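Local coordinates for protein probable oxidoreductase (Mycobacterium abscessus, PDB 4EYE) that is probably an oxidoreductase of the quinone reductase-like branch of the medium-chain dehydrogenases, with zinc binding and a physiological substrate not established, at residues A176-K181 against R310-A315. Residues are numbered along the deposited sequence; the frame is centred on the assembly and turned at random.
Sequences AIQIAK and RPPVSA
Both ends of the Gln178 carboxamide are held, NE2 by the main-chain O of Arg310 and OE1 by the hydroxyl of Tyr144 from helix 143-154. A single side chain here joins two parts of a medium-chain dehydrogenase/reductase fold: helix 171-182 packs beside the six-stranded parallel sheet of the Rossmann-type domain, whereas the 310-315 segment leads from a loop into strand 313-318, which pairs with strand 337-341 in a separate mixed sheet. The bond from Gln178 NE2 to Arg310 O is 3.0 Å long and nearly straight, with an N-H...O angle of 165°. The acceptor lies almost in the plane of the amide, but the donor sits well above the carbonyl plane of Arg310, 59° out of it. With CG anti to the carbonyl carbon (chi1 -68°) and the chain extended beyond it, the carboxamide is carried out from the helix to Arg310 O. Two bonds to opposite ends should fix the rotation of the amide. Val203 of helix 197-203 touches both Gln178 and Pro312. The remaining contact is with the two prolines, which meet the carboxamide oxygen through different atoms: OE1 of Gln178 lies 3.4 Å from CA of Pro311, and the Pro312 ring, which comes from the opposite direction to the Gln178 side chain, brings its CD to 3.3 Å from the same Gln178 OE1.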
loop_
_atom_site.group_PDB
_atom_site.type_symbol
_atom_site.label_atom_id
_atom_site.label_comp_id
_atom_site.label_asym_id
_atom_site.label_seq_id
_atom_site.Cartn_x
_atom_site.Cartn_y
_atom_site.Cartn_z
ATOM N N ALA A 176 6.819 -3.110 -3.688
ATOM C CA ALA A 176 8.148 -2.589 -4.136
ATOM C C ALA A 176 8.923 -3.689 -4.877
ATOM O O ALA A 176 9.520 -3.423 -5.928
ATOM C CB ALA A 176 8.932 -2.082 -2.923
ATOM N N ILE A 177 8.790 -4.934 -4.406
ATOM C CA ILE A 177 9.386 -6.074 -5.082
ATOM C C ILE A 177 8.722 -6.335 -6.445
ATOM O O ILE A 177 9.417 -6.465 -7.464
ATOM C CB ILE A 177 9.280 -7.390 -4.258
ATOM C CG1 ILE A 177 10.074 -7.261 -2.949
ATOM C CG2 ILE A 177 9.874 -8.594 -5.035
ATOM C CD1 ILE A 177 9.824 -8.403 -1.991
ATOM N N GLN A 178 7.397 -6.478 -6.456
ATOM C CA GLN A 178 6.733 -6.964 -7.653
ATOM C C GLN A 178 6.814 -5.909 -8.748
ATOM O O GLN A 178 7.046 -6.240 -9.914
ATOM C CB GLN A 178 5.263 -7.295 -7.380
ATOM C CG GLN A 178 5.036 -8.488 -6.477
ATOM C CD GLN A 178 3.602 -8.940 -6.557
ATOM O OE1 GLN A 178 2.667 -8.143 -6.298
ATOM N NE2 GLN A 178 3.394 -10.164 -6.963
ATOM N N ILE A 179 6.668 -4.647 -8.389
ATOM C CA ILE A 179 6.780 -3.601 -9.375
ATOM C C ILE A 179 8.216 -3.461 -9.949
ATOM O O ILE A 179 8.383 -3.238 -11.143
ATOM C CB ILE A 179 6.266 -2.254 -8.880
ATOM C CG1 ILE A 179 4.756 -2.363 -8.576
ATOM C CG2 ILE A 179 6.563 -1.158 -9.939
ATOM C CD1 ILE A 179 4.117 -1.182 -7.887
ATOM N N ALA A 180 9.217 -3.540 -9.092
ATOM C CA ALA A 180 10.617 -3.471 -9.538
ATOM C C ALA A 180 10.914 -4.630 -10.519
ATOM O O ALA A 180 11.511 -4.418 -11.587
ATOM C CB ALA A 180 11.565 -3.526 -8.339
ATOM N N LYS A 181 10.460 -5.829 -10.178
ATOM C CA LYS A 181 10.667 -7.006 -11.052
ATOM C C LYS A 181 9.922 -6.778 -12.351
ATOM O O LYS A 181 10.457 -7.002 -13.433
ATOM C CB LYS A 181 10.203 -8.302 -10.384
ATOM C CG LYS A 181 11.050 -8.774 -9.226
ATOM C CD LYS A 181 12.530 -8.936 -9.560
ATOM C CE LYS A 181 12.827 -10.039 -10.573
ATOM N NZ LYS A 181 14.227 -9.838 -11.089
ATOM N N ARG A 310 0.399 -10.312 -9.799
ATOM C CA ARG A 310 -0.732 -10.569 -8.939
ATOM C C ARG A 310 -0.347 -10.193 -7.500
ATOM O O ARG A 310 0.490 -10.868 -6.882
ATOM C CB ARG A 310 -1.141 -12.070 -8.998
ATOM C CG ARG A 310 -1.629 -12.558 -10.338
ATOM C CD ARG A 310 -2.956 -11.913 -10.746
ATOM N NE ARG A 310 -3.372 -12.399 -12.045
ATOM C CZ ARG A 310 -2.999 -11.883 -13.213
ATOM N NH1 ARG A 310 -2.185 -10.816 -13.277
ATOM N NH2 ARG A 310 -3.419 -12.449 -14.350
ATOM N N PRO A 311 -0.885 -9.110 -6.987
ATOM C CA PRO A 311 -0.635 -8.756 -5.590
ATOM C C PRO A 311 -0.977 -9.872 -4.623
ATOM O O PRO A 311 -2.125 -10.358 -4.621
ATOM C CB PRO A 311 -1.574 -7.558 -5.360
ATOM C CG PRO A 311 -1.759 -6.959 -6.710
ATOM C CD PRO A 311 -1.794 -8.141 -7.648
ATOM N N PRO A 312 0.001 -10.312 -3.810
ATOM C CA PRO A 312 -0.295 -11.350 -2.790
ATOM C C PRO A 312 -1.225 -10.861 -1.687
ATOM O O PRO A 312 -1.003 -9.800 -1.118
ATOM C CB PRO A 312 1.076 -11.727 -2.217
ATOM C CG PRO A 312 2.092 -11.082 -3.097
ATOM C CD PRO A 312 1.427 -9.965 -3.876
ATOM N N VAL A 313 -2.269 -11.624 -1.429
ATOM C CA VAL A 313 -3.177 -11.369 -0.353
ATOM C C VAL A 313 -3.117 -12.536 0.631
ATOM O O VAL A 313 -3.486 -13.658 0.285
ATOM C CB VAL A 313 -4.631 -11.183 -0.836
ATOM C CG1 VAL A 313 -5.526 -10.889 0.375
ATOM C CG2 VAL A 313 -4.705 -10.016 -1.836
ATOM N N SER A 314 -2.619 -12.266 1.840
ATOM C CA SER A 314 -2.253 -13.356 2.753
ATOM C C SER A 314 -3.427 -13.729 3.682
ATOM O O SER A 314 -3.491 -14.862 4.176
ATOM C CB SER A 314 -1.021 -12.970 3.556
ATOM O OG SER A 314 -1.242 -11.769 4.310
ATOM N N ALA A 315 -4.363 -12.801 3.879
ATOM C CA ALA A 315 -5.490 -13.000 4.741
ATOM C C ALA A 315 -6.720 -12.213 4.249
ATOM O O ALA A 315 -6.603 -11.042 3.851
ATOM C CB ALA A 315 -5.157 -12.551 6.153
#